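Local coordinates for protein PadR family transcriptional regulator (Listeria monocytogenes, PDB 6ABQ) that probably binds operator DNA as a dimer through a winged helix-turn-helix domain and regulates transcription, apparently in response to a ligand, at residues Ser17-Ile22 against Glu61-Val66; Leu23-Ile26 against Glu30-Gly33. All blocks are in the same frame, centred on the assembly; numbering follows the deposited sequence.

Contact 1. Residues Ser17-Ile22 against Glu61-Val66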
ATOM      1  N   SER B  17       2.846   1.806   3.187  1.00 33.67           N
ATOM      2  CA  SER B  17       3.641   2.964   2.775  1.00 33.17           C
ATOM      3  C   SER B  17       3.577   4.080   3.806  1.00 32.25           C
ATOM      4  O   SER B  17       4.576   4.753   4.043  1.00 33.35           O
ATOM      5  CB  SER B  17       3.196   3.479   1.409  1.00 32.39           C
ATOM      6  OG  SER B  17       3.630   2.599   0.395  1.00 34.04           O
ATOM      7  N   LEU B  18       2.398   4.248   4.413  1.00 31.06           N
ATOM      8  CA  LEU B  18       2.120   5.307   5.387  1.00 30.86           C
ATOM      9  C   LEU B  18       3.074   5.347   6.571  1.00 31.88           C
ATOM     10  O   LEU B  18       3.594   6.417   6.899  1.00 32.68           O
ATOM     11  CB  LEU B  18       0.667   5.249   5.879  1.00 30.72           C
ATOM     12  CG  LEU B  18      -0.353   6.076   5.093  1.00 30.51           C
ATOM     13  CD1 LEU B  18      -1.727   5.961   5.746  1.00 31.69           C
ATOM     14  CD2 LEU B  18       0.080   7.536   4.971  1.00 31.07           C
ATOM     15  N   GLU B  19       3.303   4.187   7.188  1.00 32.46           N
ATOM     16  CA  GLU B  19       4.253   4.050   8.286  1.00 33.83           C
ATOM     17  C   GLU B  19       5.669   4.517   7.897  1.00 35.29           C
ATOM     18  O   GLU B  19       6.318   5.240   8.658  1.00 36.53           O
ATOM     19  CB  GLU B  19       4.281   2.605   8.778  1.00 35.10           C
ATOM     20  CG  GLU B  19       5.058   2.427  10.067  1.00 36.79           C
ATOM     21  CD  GLU B  19       5.023   1.017  10.606  1.00 38.84           C
ATOM     22  OE1 GLU B  19       3.921   0.514  10.922  1.00 39.01           O
ATOM     23  OE2 GLU B  19       6.112   0.422  10.739  1.00 41.19           O
ATOM     24  N   GLY B  20       6.120   4.109   6.710  1.00 21.54           N
ATOM     25  CA  GLY B  20       7.439   4.449   6.189  1.00 22.06           C
ATOM     26  C   GLY B  20       7.612   5.938   5.966  1.00 19.73           C
ATOM     27  O   GLY B  20       8.664   6.500   6.289  1.00 19.08           O
ATOM     28  N   MET B  21       6.569   6.564   5.418  1.00 19.02           N
ATOM     29  CA  MET B  21       6.529   8.012   5.186  1.00 17.37           C
ATOM     30  C   MET B  21       6.669   8.797   6.482  1.00 14.69           C
ATOM     31  O   MET B  21       7.450   9.751   6.549  1.00 14.20           O
ATOM     32  CB  MET B  21       5.245   8.426   4.445  1.00 17.61           C
ATOM     33  CG  MET B  21       5.110   7.921   3.012  1.00 20.74           C
ATOM     34  SD  MET B  21       6.442   8.471   1.933  1.00 22.89           S
ATOM     35  CE  MET B  21       7.640   7.158   2.140  1.00 24.97           C
ATOM     36  N   ILE B  22       5.927   8.365   7.500  1.00 13.63           N
ATOM     37  CA  ILE B  22       5.912   9.016   8.808  1.00 11.70           C
ATOM     38  C   ILE B  22       7.285   8.900   9.483  1.00 11.65           C
ATOM     39  O   ILE B  22       7.829   9.908   9.933  1.00 10.82           O
ATOM     40  CB  ILE B  22       4.739   8.505   9.688  1.00 11.47           C
ATOM     41  CG1 ILE B  22       3.404   8.896   9.026  1.00 11.76           C
ATOM     42  CG2 ILE B  22       4.826   9.084  11.099  1.00 10.24           C
ATOM     43  CD1 ILE B  22       2.159   8.261   9.606  1.00 12.58           C
ATOM     44  N   GLU B  61       5.344   3.676  18.643  1.00 14.49           N
ATOM     45  CA  GLU B  61       5.782   3.567  20.043  1.00 15.15           C
ATOM     46  C   GLU B  61       5.887   2.108  20.467  1.00 16.49           C
ATOM     47  O   GLU B  61       6.903   1.696  21.022  1.00 17.21           O
ATOM     48  CB  GLU B  61       4.802   4.265  20.992  1.00 15.27           C
ATOM     49  CG  GLU B  61       4.796   5.782  20.933  1.00 14.35           C
ATOM     50  CD  GLU B  61       3.758   6.393  21.853  1.00 14.84           C
ATOM     51  OE1 GLU B  61       3.111   5.667  22.632  1.00 16.04           O
ATOM     52  OE2 GLU B  61       3.583   7.617  21.802  1.00 14.31           O
ATOM     53  N   LYS B  62       4.823   1.348  20.206  1.00 17.10           N
ATOM     54  CA  LYS B  62       4.741  -0.070  20.564  1.00 18.73           C
ATOM     55  C   LYS B  62       5.798  -0.894  19.827  1.00 19.05           C
ATOM     56  O   LYS B  62       6.335  -1.849  20.384  1.00 20.40           O
ATOM     57  CB  LYS B  62       3.321  -0.609  20.346  1.00 19.65           C
ATOM     58  CG  LYS B  62       2.332  -0.057  21.363  1.00 20.18           C
ATOM     59  CD  LYS B  62       0.872  -0.317  21.027  1.00 21.17           C
ATOM     60  CE  LYS B  62      -0.011   0.316  22.093  1.00 21.98           C
ATOM     61  NZ  LYS B  62      -1.457   0.001  21.966  1.00 23.62           N
ATOM     62  N   LYS B  63       6.123  -0.477  18.605  1.00 18.09           N
ATOM     63  CA  LYS B  63       7.238  -1.026  17.830  1.00 18.52           C
ATOM     64  C   LYS B  63       8.621  -0.634  18.382  1.00 18.53           C
ATOM     65  O   LYS B  63       9.626  -1.239  18.020  1.00 19.43           O
ATOM     66  CB  LYS B  63       7.114  -0.623  16.360  1.00 17.92           C
ATOM     67  CG  LYS B  63       6.079  -1.405  15.563  1.00 18.76           C
ATOM     68  CD  LYS B  63       6.256  -1.219  14.064  1.00 18.84           C
ATOM     69  CE  LYS B  63       5.229  -2.038  13.299  1.00 20.11           C
ATOM     70  NZ  LYS B  63       5.511  -2.066  11.835  1.00 20.83           N
ATOM     71  N   GLY B  64       8.660   0.373  19.258  1.00 17.85           N
ATOM     72  CA  GLY B  64       9.899   0.821  19.897  1.00 18.22           C
ATOM     73  C   GLY B  64      10.762   1.693  19.005  1.00 17.67           C
ATOM     74  O   GLY B  64      11.974   1.788  19.210  1.00 18.53           O
ATOM     75  N   LEU B  65      10.124   2.353  18.039  1.00 16.56           N
ATOM     76  CA  LEU B  65      10.814   3.092  16.974  1.00 16.39           C
ATOM     77  C   LEU B  65      10.939   4.608  17.193  1.00 15.68           C
ATOM     78  O   LEU B  65      11.653   5.293  16.441  1.00 15.95           O
ATOM     79  CB  LEU B  65      10.143   2.804  15.612  1.00 16.19           C
ATOM     80  CG  LEU B  65       9.884   1.348  15.192  1.00 17.16           C
ATOM     81  CD1 LEU B  65       9.191   1.321  13.842  1.00 17.19           C
ATOM     82  CD2 LEU B  65      11.139   0.476  15.168  1.00 18.65           C
ATOM     83  N   VAL B  66      10.247   5.124  18.211  1.00 15.10           N
ATOM     84  CA  VAL B  66      10.161   6.573  18.451  1.00 14.56           C
ATOM     85  C   VAL B  66      10.383   6.954  19.909  1.00 15.11           C
ATOM     86  O   VAL B  66      10.124   6.170  20.817  1.00 15.63           O
ATOM     87  CB  VAL B  66       8.826   7.209  17.948  1.00 13.45           C
ATOM     88  CG1 VAL B  66       8.762   7.244  16.424  1.00 13.28           C
ATOM     89  CG2 VAL B  66       7.599   6.515  18.543  1.00 13.29           C
TER

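Contact 2. Residues Leu23-Ile26 against Glu30-Gly33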
ATOM      1  N   LEU B  23       7.847   7.687   9.508  1.00 13.11           N
ATOM      2  CA  LEU B  23       9.211   7.461   9.987  1.00 13.81           C
ATOM      3  C   LEU B  23      10.233   8.349   9.254  1.00 14.35           C
ATOM      4  O   LEU B  23      11.102   8.948   9.900  1.00 14.10           O
ATOM      5  CB  LEU B  23       9.605   5.969   9.889  1.00 16.23           C
ATOM      6  CG  LEU B  23       8.957   4.928  10.822  1.00 16.81           C
ATOM      7  CD1 LEU B  23       9.298   3.514  10.372  1.00 20.12           C
ATOM      8  CD2 LEU B  23       9.340   5.116  12.281  1.00 15.92           C
ATOM      9  N   GLU B  24      10.103   8.446   7.927  1.00 15.55           N
ATOM     10  CA  GLU B  24      10.953   9.324   7.104  1.00 16.79           C
ATOM     11  C   GLU B  24      10.851  10.794   7.507  1.00 15.22           C
ATOM     12  O   GLU B  24      11.871  11.462   7.636  1.00 16.14           O
ATOM     13  CB  GLU B  24      10.660   9.139   5.604  1.00 18.87           C
ATOM     14  CG  GLU B  24      11.464  10.041   4.668  1.00 20.91           C
ATOM     15  CD  GLU B  24      12.943   9.671   4.551  1.00 23.69           C
ATOM     16  OE1 GLU B  24      13.310   8.486   4.678  1.00 25.11           O
ATOM     17  OE2 GLU B  24      13.751  10.585   4.316  1.00 25.06           O
ATOM     18  N   ARG B  25       9.625  11.281   7.710  1.00 13.48           N
ATOM     19  CA  ARG B  25       9.384  12.647   8.173  1.00 12.52           C
ATOM     20  C   ARG B  25       9.962  12.883   9.581  1.00 11.77           C
ATOM     21  O   ARG B  25      10.587  13.921   9.823  1.00 12.46           O
ATOM     22  CB  ARG B  25       7.883  12.987   8.117  1.00 11.44           C
ATOM     23  CG  ARG B  25       7.478  14.333   8.726  1.00 10.97           C
ATOM     24  CD  ARG B  25       8.120  15.520   8.011  1.00 12.66           C
ATOM     25  NE  ARG B  25       7.935  16.770   8.741  1.00 12.95           N
ATOM     26  CZ  ARG B  25       8.717  17.205   9.731  1.00 13.26           C
ATOM     27  NH1 ARG B  25       9.771  16.506  10.134  1.00 13.17           N
ATOM     28  NH2 ARG B  25       8.442  18.360  10.320  1.00 14.20           N
ATOM     29  N   ILE B  26       9.763  11.919  10.483  1.00 10.94           N
ATOM     30  CA  ILE B  26      10.305  11.999  11.855  1.00 10.70           C
ATOM     31  C   ILE B  26      11.848  12.008  11.862  1.00 12.30           C
ATOM     32  O   ILE B  26      12.463  12.752  12.640  1.00 12.79           O
ATOM     33  CB  ILE B  26       9.703  10.908  12.789  1.00 10.12           C
ATOM     34  CG1 ILE B  26       8.173  11.057  12.885  1.00  9.16           C
ATOM     35  CG2 ILE B  26      10.294  10.991  14.192  1.00 10.39           C
ATOM     36  CD1 ILE B  26       7.452   9.919  13.600  1.00  9.35           C
ATOM     37  N   GLU B  30      12.437  16.464  14.925  1.00 14.92           N
ATOM     38  CA  GLU B  30      11.335  16.341  15.896  1.00 13.86           C
ATOM     39  C   GLU B  30      10.043  16.976  15.370  1.00 13.28           C
ATOM     40  O   GLU B  30      10.050  18.104  14.867  1.00 14.62           O
ATOM     41  CB  GLU B  30      11.724  16.920  17.277  1.00 15.64           C
ATOM     42  CG  GLU B  30      12.190  18.378  17.267  1.00 18.19           C
ATOM     43  CD  GLU B  30      12.398  18.991  18.643  1.00 20.54           C
ATOM     44  OE1 GLU B  30      12.373  18.269  19.661  1.00 20.34           O
ATOM     45  OE2 GLU B  30      12.610  20.223  18.711  1.00 23.22           O
ATOM     46  N   THR B  31       8.947  16.230  15.467  1.00 11.79           N
ATOM     47  CA  THR B  31       7.669  16.661  14.900  1.00 11.46           C
ATOM     48  C   THR B  31       6.499  16.049  15.671  1.00 10.98           C
ATOM     49  O   THR B  31       6.692  15.154  16.499  1.00 10.78           O
ATOM     50  CB  THR B  31       7.607  16.423  13.352  1.00 10.82           C
ATOM     51  OG1 THR B  31       6.408  16.979  12.814  1.00 11.01           O
ATOM     52  CG2 THR B  31       7.730  14.930  12.967  1.00  9.63           C
ATOM     53  N   TYR B  32       5.297  16.549  15.410  1.00 11.36           N
ATOM     54  CA  TYR B  32       4.091  16.096  16.104  1.00 11.72           C
ATOM     55  C   TYR B  32       2.994  15.706  15.120  1.00 11.21           C
ATOM     56  O   TYR B  32       3.049  16.084  13.949  1.00 10.88           O
ATOM     57  CB  TYR B  32       3.606  17.161  17.102  1.00 13.96           C
ATOM     58  CG  TYR B  32       3.584  18.576  16.572  1.00 15.38           C
ATOM     59  CD1 TYR B  32       4.739  19.367  16.582  1.00 16.25           C
ATOM     60  CD2 TYR B  32       2.402  19.135  16.071  1.00 16.47           C
ATOM     61  CE1 TYR B  32       4.724  20.665  16.098  1.00 18.27           C
ATOM     62  CE2 TYR B  32       2.374  20.437  15.590  1.00 18.40           C
ATOM     63  CZ  TYR B  32       3.535  21.196  15.606  1.00 19.35           C
ATOM     64  OH  TYR B  32       3.515  22.484  15.131  1.00 21.93           O
ATOM     65  N   GLY B  33       2.013  14.942  15.604  1.00 11.66           N
ATOM     66  CA  GLY B  33       0.903  14.426  14.783  1.00 11.76           C
ATOM     67  C   GLY B  33       0.194  15.398  13.844  1.00 12.46           C
ATOM     68  O   GLY B  33      -0.074  15.051  12.681  1.00 12.05           O
TER
HETATM   69  O   HOH W   1      10.720  18.714  12.025  1.00  7.14           O

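Contact 1. Residues Ser17-Ile22 against Glu61-Val66
E19 on helix 17-27 and L65, just past the end of helix 50-62, are the closest backbone positions here, with 10.9 Å between their CA atoms, so long side chains alone bridge the two segments. The bridge is a salt bridge between E19 and K63. The two side chains reach toward each other from opposite directions. E19 holds CG anti to its backbone N (chi1 -170°) and runs on extended, which carries the carboxylate away from its own helix. K63 is also extended beyond CG. Its NZ sits 2.8 Å from E19 OE2, on the syn lone pair of that oxygen. A weak bond joins K63 NZ to E19 OE1 at 3.2 Å, so the ammonium straddles both carboxylate oxygens. E19 OE1 also forms a salt bridge with R59 of helix 50-62, the stronger partner of E19. Two positive groups around a buried carboxylate would be expected to favour its charged form. L65 CD1 merely borders the carboxylate, at the limit of contact, 4.5 Å from E19 OE2. Between K63 and L65, G64 has positive phi (79°) and ends the helix in a Schellman motif; its N bonds to E61 O at 2.8 Å. A salt bridge thus joins helix 17-27 to the junction between helix 50-62, probably the DNA-recognition helix as in other PadR-type winged helix-turn-helix domains, and wing strand 66-72.

Contact 2. Residues Leu23-Ile26 against Glu30-Gly33
R25 and I26, near the end of helix 17-27, both pack on T31 in the loop that leads to helix 33-42. The nearest CA atoms, of I26 and E30, are 6.0 Å apart. T31 points its side chain at the helix and contributes most to the interface. The tight part is apolar: T31 CG2 lies 3.9 Å from I26 CG1, and the two side chains meet at about a right angle. I26 also touches L57 of helix 50-62 and L84 of strand 78-84, so this side faces the core. T31 packs against the guanidinium of R25 as well, with CG2 3.8 Å from R25 NH1. With OG1 anti to the backbone N (chi1 -174°), the hydroxyl stands over one face of the guanidinium, toward its rim, 3.5 Å from R25 NH2. This is a packing contact; the hydrogen bond of T31 OG1 goes to E35 OE1 of helix 33-42, which also forms a salt bridge with R25 NH2 and so ties the pair together. The R25 chain bends at chi2 (62°), which brings the guanidinium over to the loop. The looser side is polar and bridged by water. One water, at the guanidinium edge and in its plane, accepts from R25 NH2 at 2.9 Å and donates to E30 O at 3.0 Å. E30 starts away from the helix, and its carboxylate pairs with K71 of strand 66-72. The arrangement is that of the connection between the first two helices of a winged helix-turn-helix domain, with T31 also backbone-bonded to Y82 of the wing.

The two contacts lie side by side, their centres about 9 Å apart, and use successive parts of helix 17-27. Contact 2 is nested in the chain between the segments of contact 1. The contacts touch through packing of L65 CD1 on L23 CD2 and of V66 CG1 on I26 CD1, each pair 4.1 Å apart. Together they join helix 17-27 to the loop before helix 33-42 and to the turn between helix 50-62 and strand 66-72. In segment 17-22, S17 and M21 pack on I106 of the second subunit, so the helix shared by both contacts also lies at the subunit interface.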